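Local structure of D-galactonate dehydratase family member SEN1436 (Salmonella enterica subsp. enterica serovar Enteritidis, 3TW9) at residues Ala72-Ile77 with Ile111-Ala115; Asp120-Trp124 with Gly328-Pro332; Pro215-Pro221 with Met431-Pro435; Tyr224-Pro229 with Leu261-Leu265; Pro41-Leu46 with Ala384-Phe389. The protein dehydrates D-gluconate to 2-dehydro-3-deoxy-D-gluconate with low activity in vitro, using one magnesium ion per subunit, and probably has no significant role in D-gluconate breakdown in vivo. All coordinates share one frame; numbering follows the deposited sequence.

Contact 1 of 5, residues Ala72-Ile77 with Ile111-Ala115; sequences AVKSAI and IMNNA
Val73 and Ile111 face each other where helix 70-85 passes helix 110-131, their CA atoms 5.5 Å apart. One helical turn later Ile77 pairs with Ala115 in the same way. The two short axes come within 8.9 Å and cross at -59°. Ile111 fills the first level. Its CG2 is anti to the backbone N (chi1 -60° for CG1), which aims this methyl at the backbone of Ala72 and Val73. There Ile111 CG2 lies 4.0 Å from Val73 CG2 and also reaches Ala76 CB. The longer branch of Ile111 runs to the side, and its CD1 touches Ala72 CB at 3.8 Å. Both helices belong to the N-terminal domain of the mandelate racemase/muconate lactonizing enzyme family, in which helices pack beside a three-stranded antiparallel sheet. At the second level the two alanines and Ile77 meet. Ala115 CB stands 4.2 Å from Ala76 CB, while Ile77 CG1 lies 3.7 Å from the same Ala115 CB. Ile77 CD1 continues past the CA of Ala115. The Ile77 side chain also packs on Val34 and Thr36 of strand 31-39. Val73 and Ile77 touch Ala64, and Ile111 rests on Phe66, both in the loop after strand 59-63.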
# COMPACT_ATOMS: atom_id res chain seq x y z
N ALA C 72 -7.85 30.16 0.91
CA ALA C 72 -7.50 29.55 2.19
C ALA C 72 -6.43 28.45 2.07
O ALA C 72 -5.55 28.32 2.94
CB ALA C 72 -8.77 29.05 2.93
N VAL C 73 -6.49 27.69 0.98
CA VAL C 73 -5.43 26.75 0.62
C VAL C 73 -4.07 27.46 0.43
O VAL C 73 -3.06 27.03 0.98
CB VAL C 73 -5.81 25.93 -0.62
CG1 VAL C 73 -4.62 25.03 -1.08
CG2 VAL C 73 -7.05 25.07 -0.32
N LYS C 74 -4.07 28.56 -0.33
CA LYS C 74 -2.86 29.39 -0.48
C LYS C 74 -2.33 29.89 0.85
O LYS C 74 -1.14 29.76 1.12
CB LYS C 74 -3.13 30.58 -1.42
CG LYS C 74 -1.93 31.56 -1.51
CD LYS C 74 -2.22 32.71 -2.47
CE LYS C 74 -0.99 33.62 -2.62
NZ LYS C 74 0.17 32.90 -3.23
N SER C 75 -3.24 30.41 1.69
CA SER C 75 -2.86 30.89 3.03
C SER C 75 -2.17 29.77 3.83
O SER C 75 -1.09 29.97 4.38
CB SER C 75 -4.06 31.51 3.78
OG SER C 75 -3.66 31.94 5.08
N ALA C 76 -2.78 28.58 3.84
CA ALA C 76 -2.22 27.45 4.56
C ALA C 76 -0.81 27.06 4.09
O ALA C 76 0.08 26.86 4.91
CB ALA C 76 -3.17 26.25 4.53
N ILE C 77 -0.62 27.00 2.77
CA ILE C 77 0.68 26.67 2.18
C ILE C 77 1.72 27.76 2.43
O ILE C 77 2.80 27.47 2.97
CB ILE C 77 0.59 26.40 0.65
CG1 ILE C 77 -0.37 25.25 0.37
CG2 ILE C 77 1.99 26.06 0.06
CD1 ILE C 77 -0.90 25.22 -1.07
N ILE C 111 -9.03 21.60 3.35
CA ILE C 111 -8.00 22.63 3.19
C ILE C 111 -6.61 22.11 3.61
O ILE C 111 -5.63 22.21 2.85
CB ILE C 111 -8.37 23.97 3.88
CG1 ILE C 111 -9.66 24.58 3.33
CG2 ILE C 111 -7.20 25.00 3.67
CD1 ILE C 111 -10.16 25.77 4.19
N MET C 112 -6.54 21.48 4.79
CA MET C 112 -5.32 20.85 5.28
C MET C 112 -4.74 19.82 4.30
O MET C 112 -3.57 19.82 4.03
CB MET C 112 -5.56 20.15 6.64
CG MET C 112 -6.14 21.05 7.74
SD MET C 112 -4.94 22.31 8.25
CE MET C 112 -3.70 21.37 9.11
N ASN C 113 -5.59 18.93 3.80
CA ASN C 113 -5.12 17.85 2.93
C ASN C 113 -4.59 18.41 1.59
O ASN C 113 -3.63 17.87 1.03
CB ASN C 113 -6.22 16.85 2.66
CG ASN C 113 -6.69 16.07 3.93
OD1 ASN C 113 -6.16 16.24 5.03
ND2 ASN C 113 -7.71 15.25 3.76
N ASN C 114 -5.25 19.46 1.09
CA ASN C 114 -4.84 20.06 -0.20
C ASN C 114 -3.49 20.76 -0.11
O ASN C 114 -2.66 20.65 -1.02
CB ASN C 114 -5.94 20.98 -0.77
CG ASN C 114 -6.93 20.22 -1.64
OD1 ASN C 114 -8.02 19.84 -1.20
ND2 ASN C 114 -6.55 19.98 -2.87
N ALA C 115 -3.25 21.44 1.00
CA ALA C 115 -1.92 22.00 1.31
C ALA C 115 -0.84 20.94 1.32
O ALA C 115 0.24 21.15 0.77
CB ALA C 115 -1.94 22.76 2.64

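Contact 2 of 5, residues Asp120-Trp124 with Gly328-Pro332; sequences DMALW and GGITP
Asp120 grips the start of helix 330-342 with both carboxylate oxygens, tying the N-terminal domain to the barrel domain of this enolase-superfamily enzyme. OD2 takes the backbone N-H of Thr331 at 2.8 Å, in a nearly straight bond of 175°. The donor comes on the syn side but 29° out of the carboxylate plane. OD1 uses its syn lone pair for the hydroxyl of Thr331, with OG1 at 2.5 Å. That hydroxyl donates to Asp120 and accepts from the Trp124 indole, whose NE1 is 3.0 Å from Thr331 OG1. Asp120 CG is anti to the backbone N (chi1 -177°), which carries the carboxylate across to the helix end. The positive end of the helix dipole would probably favour the charged carboxylate. Gly329 holds the N-cap position, with its CA 5.6 Å from the CA of Asp120. Further out, the Met121 and Ile330 side chains cross at about a right angle, Met121 CG 4.2 Å from Ile330 CG1. Both pack on Ala362. Ile93 touches Asp120 and Thr331, while Trp124 packs on Leu138 of the second subunit. Over one face of the Trp124 indole, Ile330 CG2 makes a CH-pi contact, 3.7 Å from the centroid of the five-membered ring.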
# COMPACT_ATOMS: atom_id res chain seq x y z
N ASP C 120 3.30 17.09 -1.51
CA ASP C 120 3.57 15.68 -1.73
C ASP C 120 3.75 15.36 -3.22
O ASP C 120 4.71 14.67 -3.61
CB ASP C 120 2.43 14.83 -1.14
CG ASP C 120 2.68 13.36 -1.27
OD1 ASP C 120 3.51 12.84 -0.51
OD2 ASP C 120 2.06 12.74 -2.17
N MET C 121 2.82 15.85 -4.03
CA MET C 121 2.87 15.62 -5.48
C MET C 121 4.14 16.25 -6.08
O MET C 121 4.81 15.61 -6.90
CB MET C 121 1.64 16.19 -6.18
CG MET C 121 0.33 15.50 -5.92
SD MET C 121 -0.82 16.05 -7.16
CE MET C 121 -2.32 15.34 -6.51
N ALA C 122 4.48 17.47 -5.66
CA ALA C 122 5.72 18.14 -6.13
C ALA C 122 6.94 17.32 -5.80
O ALA C 122 7.83 17.18 -6.61
CB ALA C 122 5.84 19.53 -5.54
N LEU C 123 6.97 16.74 -4.60
CA LEU C 123 8.11 15.90 -4.20
C LEU C 123 8.22 14.62 -5.04
O LEU C 123 9.33 14.22 -5.40
CB LEU C 123 8.05 15.53 -2.71
CG LEU C 123 8.13 16.72 -1.75
CD1 LEU C 123 8.01 16.25 -0.31
CD2 LEU C 123 9.43 17.51 -1.91
N TRP C 124 7.08 14.01 -5.36
CA TRP C 124 7.06 12.84 -6.25
C TRP C 124 7.59 13.21 -7.64
O TRP C 124 8.36 12.47 -8.23
CB TRP C 124 5.66 12.21 -6.34
CG TRP C 124 5.40 11.26 -5.20
CD1 TRP C 124 4.58 11.49 -4.12
CD2 TRP C 124 5.98 9.96 -5.00
NE1 TRP C 124 4.60 10.39 -3.28
CE2 TRP C 124 5.46 9.45 -3.79
CE3 TRP C 124 6.89 9.18 -5.74
CZ2 TRP C 124 5.84 8.18 -3.29
CZ3 TRP C 124 7.26 7.91 -5.24
CH2 TRP C 124 6.72 7.43 -4.03
N GLY C 328 -4.78 14.33 0.40
CA GLY C 328 -3.40 14.64 0.74
C GLY C 328 -2.29 14.22 -0.20
O GLY C 328 -1.15 14.20 0.20
N GLY C 329 -2.63 13.88 -1.45
CA GLY C 329 -1.55 13.58 -2.40
C GLY C 329 -1.41 12.15 -2.86
O GLY C 329 -2.24 11.28 -2.53
N ILE C 330 -0.32 11.90 -3.59
CA ILE C 330 0.05 10.58 -4.12
C ILE C 330 0.40 9.60 -3.00
O ILE C 330 -0.01 8.44 -3.05
CB ILE C 330 1.21 10.73 -5.16
CG1 ILE C 330 0.66 11.37 -6.45
CG2 ILE C 330 1.93 9.38 -5.46
CD1 ILE C 330 1.73 11.81 -7.46
N THR C 331 1.13 10.08 -1.99
CA THR C 331 1.50 9.22 -0.86
C THR C 331 0.25 8.56 -0.23
O THR C 331 0.15 7.33 -0.23
CB THR C 331 2.37 9.96 0.16
OG1 THR C 331 3.63 10.31 -0.46
CG2 THR C 331 2.61 9.12 1.44
N PRO C 332 -0.74 9.35 0.23
CA PRO C 332 -1.91 8.65 0.77
C PRO C 332 -2.80 7.95 -0.25
O PRO C 332 -3.38 6.90 0.07
CB PRO C 332 -2.69 9.76 1.49
CG PRO C 332 -2.20 11.02 0.83
CD PRO C 332 -0.76 10.78 0.59

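Contact 3 of 5, residues Pro215-Pro221 with Met431-Pro435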
# COMPACT_ATOMS: atom_id res chain seq x y z
N PRO C 215 -34.26 31.74 -0.91
CA PRO C 215 -33.47 31.52 -2.15
C PRO C 215 -32.61 30.26 -2.11
O PRO C 215 -32.05 29.88 -1.05
CB PRO C 215 -32.58 32.75 -2.24
CG PRO C 215 -33.37 33.83 -1.54
CD PRO C 215 -34.06 33.11 -0.39
N GLY C 216 -32.54 29.59 -3.25
CA GLY C 216 -31.67 28.45 -3.42
C GLY C 216 -31.98 27.78 -4.73
O GLY C 216 -32.90 28.18 -5.45
N ILE C 217 -31.21 26.73 -5.04
CA ILE C 217 -31.47 25.94 -6.21
C ILE C 217 -32.35 24.76 -5.81
O ILE C 217 -31.86 23.79 -5.18
CB ILE C 217 -30.18 25.44 -6.93
CG1 ILE C 217 -29.12 26.55 -7.06
CG2 ILE C 217 -30.54 24.82 -8.27
CD1 ILE C 217 -29.55 27.80 -7.83
N TYR C 218 -33.62 24.84 -6.21
CA TYR C 218 -34.61 23.88 -5.77
C TYR C 218 -34.54 22.56 -6.51
O TYR C 218 -34.29 22.53 -7.72
CB TYR C 218 -36.03 24.48 -5.78
CG TYR C 218 -36.26 25.31 -4.56
CD1 TYR C 218 -35.62 26.54 -4.40
CD2 TYR C 218 -37.10 24.86 -3.53
CE1 TYR C 218 -35.79 27.31 -3.24
CE2 TYR C 218 -37.28 25.62 -2.37
CZ TYR C 218 -36.63 26.86 -2.24
OH TYR C 218 -36.79 27.63 -1.10
N PHE C 219 -34.73 21.47 -5.78
CA PHE C 219 -34.67 20.14 -6.36
C PHE C 219 -35.66 19.24 -5.66
O PHE C 219 -35.82 19.32 -4.45
CB PHE C 219 -33.24 19.60 -6.18
CG PHE C 219 -33.03 18.21 -6.71
CD1 PHE C 219 -33.03 17.96 -8.09
CD2 PHE C 219 -32.80 17.15 -5.83
CE1 PHE C 219 -32.83 16.69 -8.60
CE2 PHE C 219 -32.58 15.86 -6.32
CZ PHE C 219 -32.58 15.64 -7.70
N ASP C 220 -36.31 18.37 -6.42
CA ASP C 220 -37.27 17.43 -5.87
C ASP C 220 -36.67 16.03 -5.89
O ASP C 220 -36.66 15.37 -6.94
CB ASP C 220 -38.57 17.45 -6.66
CG ASP C 220 -39.67 16.62 -6.00
OD1 ASP C 220 -39.39 15.60 -5.35
OD2 ASP C 220 -40.84 16.99 -6.13
N PRO C 221 -36.19 15.55 -4.72
CA PRO C 221 -35.48 14.26 -4.68
C PRO C 221 -36.37 13.06 -4.98
O PRO C 221 -35.89 12.05 -5.49
CB PRO C 221 -34.95 14.19 -3.24
CG PRO C 221 -35.84 15.10 -2.46
CD PRO C 221 -36.25 16.19 -3.40
N MET C 431 -26.13 25.77 -2.74
CA MET C 431 -27.28 26.19 -1.94
C MET C 431 -28.46 25.43 -2.52
O MET C 431 -29.28 25.99 -3.26
CB MET C 431 -27.52 27.72 -2.01
CG MET C 431 -28.78 28.23 -1.20
SD MET C 431 -28.63 27.94 0.57
CE MET C 431 -27.46 29.22 0.88
N ALA C 432 -28.50 24.14 -2.20
CA ALA C 432 -29.52 23.24 -2.72
C ALA C 432 -30.63 23.18 -1.72
O ALA C 432 -30.38 23.13 -0.51
CB ALA C 432 -28.92 21.86 -2.92
N ARG C 433 -31.87 23.26 -2.19
CA ARG C 433 -33.04 23.17 -1.30
C ARG C 433 -34.09 22.21 -1.84
O ARG C 433 -34.33 22.14 -3.04
CB ARG C 433 -33.64 24.56 -1.01
CG ARG C 433 -32.73 25.48 -0.19
CD ARG C 433 -33.42 26.79 0.22
NE ARG C 433 -32.49 27.72 0.89
CZ ARG C 433 -32.16 27.67 2.18
NH1 ARG C 433 -32.66 26.75 3.00
NH2 ARG C 433 -31.31 28.57 2.66
N THR C 434 -34.74 21.45 -0.95
CA THR C 434 -35.84 20.57 -1.35
C THR C 434 -37.11 21.41 -1.49
O THR C 434 -37.08 22.60 -1.14
CB THR C 434 -36.04 19.43 -0.31
OG1 THR C 434 -36.29 19.98 0.98
CG2 THR C 434 -34.79 18.53 -0.25
N PRO C 435 -38.21 20.83 -2.02
CA PRO C 435 -39.38 21.68 -2.27
C PRO C 435 -39.89 22.55 -1.13
O PRO C 435 -40.30 23.70 -1.39
CB PRO C 435 -40.43 20.68 -2.73
CG PRO C 435 -39.60 19.72 -3.53
CD PRO C 435 -38.43 19.49 -2.61
O HOH W 1 -30.37 30.97 0.75
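Arg433 lies across Tyr218 and reaches on to Pro215, using nearly the whole length of its side chain. Its CB lies over the centre of the Tyr218 ring, 4.0 Å from the centroid, as a CH-pi contact. CG is anti to the carbonyl carbon (chi1 -67°), and the chain then runs extended to NE. CD passes the Tyr218 hydroxyl, with OH at 3.7 Å; that hydroxyl is hydrogen-bonded to Thr214 O. NE donates to Pro215 O at 2.9 Å. The oxygen lies near the guanidinium plane, but the donor stands 42° out of the carbonyl plane. NH2 reaches the same oxygen through a water, which accepts from NH2 and donates to Pro215 O. NH1 bonds to Gly437 O, a few residues further along its own chain segment. The backbones form a short parallel pairing of strands 217-218 and 432-433. Strand 432-433 is the middle one of a small three-stranded mixed sheet, with 439-440 antiparallel beyond it. Ile217 N donates to Met431 O at 2.7 Å, Arg433 N to Ile217 O at 3.0 Å, and Phe219 N to Arg433 O at 2.8 Å. This joins the C-terminal tail to the segment leading into helix 221-239. Past the strands, Pro435 CD sits 3.2 Å from Phe219 O. The Pro221 and Pro435 rings touch through their CD atoms, 4.0 Å apart. Asp220, the N-cap residue, turns its OD1 to Ala223 N and its OD2 to Lys207 N.

Contact 4 of 5, residues Tyr224-Pro229 with Leu261-Leu265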
# COMPACT_ATOMS: atom_id res chain seq x y z
N TYR C 224 -37.05 12.95 -8.74
CA TYR C 224 -35.77 12.49 -9.32
C TYR C 224 -35.67 10.97 -9.24
O TYR C 224 -35.40 10.30 -10.25
CB TYR C 224 -34.59 13.18 -8.61
CG TYR C 224 -33.30 12.38 -8.67
CD1 TYR C 224 -32.56 12.29 -9.87
CD2 TYR C 224 -32.83 11.69 -7.55
CE1 TYR C 224 -31.39 11.53 -9.93
CE2 TYR C 224 -31.67 10.93 -7.60
CZ TYR C 224 -30.96 10.84 -8.80
OH TYR C 224 -29.79 10.10 -8.85
N ALA C 225 -35.89 10.43 -8.05
CA ALA C 225 -35.62 9.02 -7.79
C ALA C 225 -36.60 8.12 -8.55
O ALA C 225 -36.25 7.01 -8.97
CB ALA C 225 -35.70 8.74 -6.33
N LYS C 226 -37.83 8.61 -8.73
CA LYS C 226 -38.86 7.86 -9.46
C LYS C 226 -38.63 7.93 -10.96
O LYS C 226 -39.15 7.09 -11.71
CB LYS C 226 -40.26 8.36 -9.09
CG LYS C 226 -40.69 8.07 -7.65
CD LYS C 226 -42.12 8.55 -7.41
CE LYS C 226 -42.53 8.37 -5.96
NZ LYS C 226 -41.97 9.44 -5.12
N SER C 227 -37.83 8.91 -11.40
CA SER C 227 -37.58 9.13 -12.83
C SER C 227 -36.32 8.48 -13.40
O SER C 227 -36.24 8.23 -14.60
CB SER C 227 -37.57 10.62 -13.14
OG SER C 227 -38.80 11.18 -12.71
N VAL C 228 -35.34 8.22 -12.54
CA VAL C 228 -34.09 7.60 -13.00
C VAL C 228 -34.28 6.23 -13.69
O VAL C 228 -33.68 6.02 -14.73
CB VAL C 228 -32.97 7.58 -11.88
CG1 VAL C 228 -31.68 6.86 -12.35
CG2 VAL C 228 -32.65 8.98 -11.51
N PRO C 229 -35.10 5.30 -13.12
CA PRO C 229 -35.19 4.03 -13.82
C PRO C 229 -35.78 4.16 -15.23
O PRO C 229 -35.35 3.43 -16.13
CB PRO C 229 -36.12 3.20 -12.93
CG PRO C 229 -35.90 3.77 -11.54
CD PRO C 229 -35.75 5.24 -11.79
N LEU C 261 -33.34 2.71 -5.17
CA LEU C 261 -32.91 3.08 -6.50
C LEU C 261 -31.83 2.12 -7.03
O LEU C 261 -31.90 1.66 -8.17
CB LEU C 261 -32.40 4.52 -6.50
CG LEU C 261 -31.97 5.10 -7.85
CD1 LEU C 261 -33.12 5.16 -8.86
CD2 LEU C 261 -31.38 6.48 -7.62
N ALA C 262 -30.86 1.81 -6.18
CA ALA C 262 -29.87 0.77 -6.50
C ALA C 262 -30.53 -0.55 -6.95
O ALA C 262 -30.16 -1.14 -7.96
CB ALA C 262 -28.94 0.52 -5.29
N LYS C 263 -31.52 -0.98 -6.19
CA LYS C 263 -32.27 -2.19 -6.54
C LYS C 263 -33.01 -2.07 -7.88
O LYS C 263 -32.95 -2.99 -8.70
CB LYS C 263 -33.23 -2.59 -5.42
CG LYS C 263 -32.49 -3.00 -4.12
CD LYS C 263 -33.47 -3.19 -2.94
CE LYS C 263 -34.37 -4.41 -3.11
NZ LYS C 263 -35.20 -4.68 -1.89
N THR C 264 -33.67 -0.94 -8.09
CA THR C 264 -34.44 -0.74 -9.34
C THR C 264 -33.55 -0.65 -10.59
O THR C 264 -34.00 -0.96 -11.70
CB THR C 264 -35.36 0.49 -9.27
OG1 THR C 264 -34.60 1.68 -9.04
CG2 THR C 264 -36.37 0.32 -8.15
N LEU C 265 -32.29 -0.25 -10.40
CA LEU C 265 -31.33 -0.07 -11.51
C LEU C 265 -30.48 -1.29 -11.80
O LEU C 265 -29.71 -1.29 -12.75
CB LEU C 265 -30.42 1.13 -11.25
CG LEU C 265 -31.09 2.52 -11.19
CD1 LEU C 265 -30.08 3.58 -10.89
CD2 LEU C 265 -31.83 2.85 -12.50
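Leu261 is the knob of this contact, set into a hole formed by Tyr224, Ala225, Val228 and Pro229. Its CG is anti to the backbone N (chi1 -177°), which sends both methyls across to the other helix. Leu261 CD1 lies 3.6 Å from Ala225 O. It also touches Val228 CB and Pro229 CD. CD2 turns toward Tyr224 and meets its OH at 4.1 Å, the two side chains crossing at about a right angle. That hydroxyl is hydrogen-bonded to His247 NE2. A turn later Leu265 adds a second layer. Its CD1 packs 3.9 Å from Val228 CG1, and its CD2 lies against Pro229 CA. The buried residues Tyr224, Val228, Leu261 and Leu265 make up this close side. Pro229, partly exposed, touches both leucines and bridges the close side and the open one.

The other side is more open and has fewer contacts. Here Thr264, partly exposed, brings OG1 to 3.5 Å from Pro229 CG. This hydroxyl does not bond across. It donates back to Leu261 O at 2.8 Å, and that carbonyl also accepts from Leu265 N. Pro229 has no N-H to give to the preceding turn, and helix 221-239 is kinked there.

The two helices run nearly parallel, 13° apart, with axes 9.8 Å from each other. They are successive helices of the barrel domain, with strand 244-248 between them in the chain, in the manner of a beta/alpha barrel. Leu265 also packs inward on Leu273 of strand 272-274, the next parallel strand after 244-248.

Contact 5 of 5, residues Pro41-Leu46 with Ala384-Phe389; sequences PGGIDL and ALRDVF
Pro41 lies against helix 383-388 and carries most of this contact. It belongs to the turn between strands 31-39 and 46-53 of the N-terminal domain, while the helix belongs to the enolase-type C-terminal domain, so the contact joins the two. Apolar packing dominates. Pro41 CB touches Ala384 CB at 3.7 Å and Leu385 CD2 at 3.9 Å. Its CG reaches one turn further along the helix, to Val388 CG2 at 3.9 Å. The proline ring thus spans a full turn, crossing the Leu385 and Val388 side chains at about right angles. Leu385 has its CG anti to the carbonyl carbon (chi1 -79°), and its two methyls divide the work. CD1 lies beside Gly42 CA, and CD2 touches both Pro41 and Leu46. Leu46 CD1 meets Leu385 CD2 at 4.0 Å. Leu46, Leu385 and Phe389 also pack together on Pro357, at the start of helix 357-369. The side chain of Leu46 is about 6 Å from that of the substrate-binding residue Asp354.

Polar contacts lie around this core. Asn382, just before the helix, links both segments: its ND2 donates to Pro41 O, and its OD1 accepts from Leu385 N.

Phe389 leaves the helix and brings its ring against Pro41 and Leu46. Leu46 CD1 comes to the ring at a slant, 4.1 Å from Phe389 CE2. Pro41 CG approaches the edge of that ring, near its plane, 4.3 Å from Phe389 CE2.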
# COMPACT_ATOMS: atom_id res chain seq x y z
N PRO C 41 -7.16 29.04 -15.90
CA PRO C 41 -7.26 29.06 -17.38
C PRO C 41 -8.52 28.41 -17.95
O PRO C 41 -8.94 28.76 -19.08
CB PRO C 41 -6.02 28.26 -17.82
CG PRO C 41 -5.13 28.23 -16.65
CD PRO C 41 -6.04 28.20 -15.47
N GLY C 42 -9.11 27.49 -17.19
CA GLY C 42 -10.37 26.85 -17.57
C GLY C 42 -11.58 27.52 -16.96
O GLY C 42 -12.67 26.95 -16.97
N GLY C 43 -11.40 28.72 -16.40
CA GLY C 43 -12.49 29.43 -15.74
C GLY C 43 -12.86 28.83 -14.38
O GLY C 43 -13.95 29.08 -13.86
N ILE C 44 -11.94 28.06 -13.81
CA ILE C 44 -12.16 27.38 -12.51
C ILE C 44 -10.87 27.59 -11.69
O ILE C 44 -9.77 27.31 -12.18
CB ILE C 44 -12.40 25.85 -12.70
CG1 ILE C 44 -13.67 25.55 -13.51
CG2 ILE C 44 -12.48 25.15 -11.33
CD1 ILE C 44 -13.75 24.14 -14.08
N ASP C 45 -10.99 28.12 -10.47
CA ASP C 45 -9.80 28.42 -9.65
C ASP C 45 -8.97 27.16 -9.35
O ASP C 45 -9.50 26.16 -8.87
CB ASP C 45 -10.21 29.07 -8.32
CG ASP C 45 -10.76 30.49 -8.50
OD1 ASP C 45 -10.77 31.03 -9.63
OD2 ASP C 45 -11.19 31.05 -7.48
N LEU C 46 -7.68 27.24 -9.64
CA LEU C 46 -6.72 26.16 -9.39
C LEU C 46 -5.60 26.63 -8.47
O LEU C 46 -5.23 27.82 -8.48
CB LEU C 46 -6.10 25.65 -10.69
CG LEU C 46 -7.00 25.32 -11.89
CD1 LEU C 46 -6.15 24.98 -13.13
CD2 LEU C 46 -8.02 24.18 -11.56
N ALA C 384 -6.47 27.33 -23.20
CA ALA C 384 -5.69 27.99 -22.15
C ALA C 384 -5.04 26.98 -21.19
O ALA C 384 -3.86 27.09 -20.88
CB ALA C 384 -6.55 28.98 -21.41
N LEU C 385 -5.80 25.98 -20.76
CA LEU C 385 -5.23 24.95 -19.88
C LEU C 385 -4.05 24.25 -20.52
O LEU C 385 -3.05 24.03 -19.86
CB LEU C 385 -6.28 23.91 -19.48
CG LEU C 385 -7.23 24.36 -18.37
CD1 LEU C 385 -8.40 23.40 -18.30
CD2 LEU C 385 -6.49 24.49 -17.05
N ARG C 386 -4.19 23.88 -21.80
CA ARG C 386 -3.11 23.21 -22.52
C ARG C 386 -1.88 24.11 -22.67
O ARG C 386 -0.74 23.63 -22.62
CB ARG C 386 -3.60 22.72 -23.90
CG ARG C 386 -4.37 21.39 -23.86
CD ARG C 386 -4.84 20.94 -25.27
NE ARG C 386 -5.88 21.80 -25.82
CZ ARG C 386 -7.19 21.64 -25.61
NH1 ARG C 386 -7.62 20.63 -24.87
NH2 ARG C 386 -8.07 22.49 -26.14
N ASP C 387 -2.13 25.41 -22.82
CA ASP C 387 -1.10 26.40 -23.09
C ASP C 387 -0.31 26.66 -21.80
O ASP C 387 0.92 26.67 -21.80
CB ASP C 387 -1.76 27.70 -23.58
CG ASP C 387 -0.77 28.71 -24.13
OD1 ASP C 387 0.29 28.31 -24.64
OD2 ASP C 387 -1.06 29.92 -24.07
N VAL C 388 -1.04 26.81 -20.70
CA VAL C 388 -0.45 27.08 -19.40
C VAL C 388 0.30 25.88 -18.84
O VAL C 388 1.33 26.01 -18.19
CB VAL C 388 -1.51 27.63 -18.39
CG1 VAL C 388 -0.93 27.74 -16.95
CG2 VAL C 388 -2.02 29.02 -18.83
N PHE C 389 -0.23 24.69 -19.13
CA PHE C 389 0.30 23.43 -18.59
C PHE C 389 0.77 22.48 -19.69
O PHE C 389 0.05 21.52 -20.03
CB PHE C 389 -0.77 22.69 -17.77
CG PHE C 389 -1.20 23.41 -16.53
CD1 PHE C 389 -0.53 23.19 -15.32
CD2 PHE C 389 -2.30 24.27 -16.55
CE1 PHE C 389 -0.93 23.83 -14.15
CE2 PHE C 389 -2.71 24.92 -15.40
CZ PHE C 389 -2.02 24.70 -14.19

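Contacts 1 and 2 share helix 110-131; their centres are 14 Å apart, and Asn113 packs on Gly328 between them. Contact 1 stays within the N-terminal domain, whereas contacts 2 and 5, with centres 21 Å apart, each join that domain to the barrel domain, which is thus held at two separate places. Contact 5 pairs the most distant segments in sequence and encloses contacts 1, 2 and 4 along the chain. Contacts 3 and 4 lie together on another side of the molecule, 19 Å between centres, where Phe219 packs on Tyr224 and strand 217-218 leads into helix 221-239. Contact 3 crosses contacts 2 and 5 in chain order, since its second segment comes from the C-terminal tail.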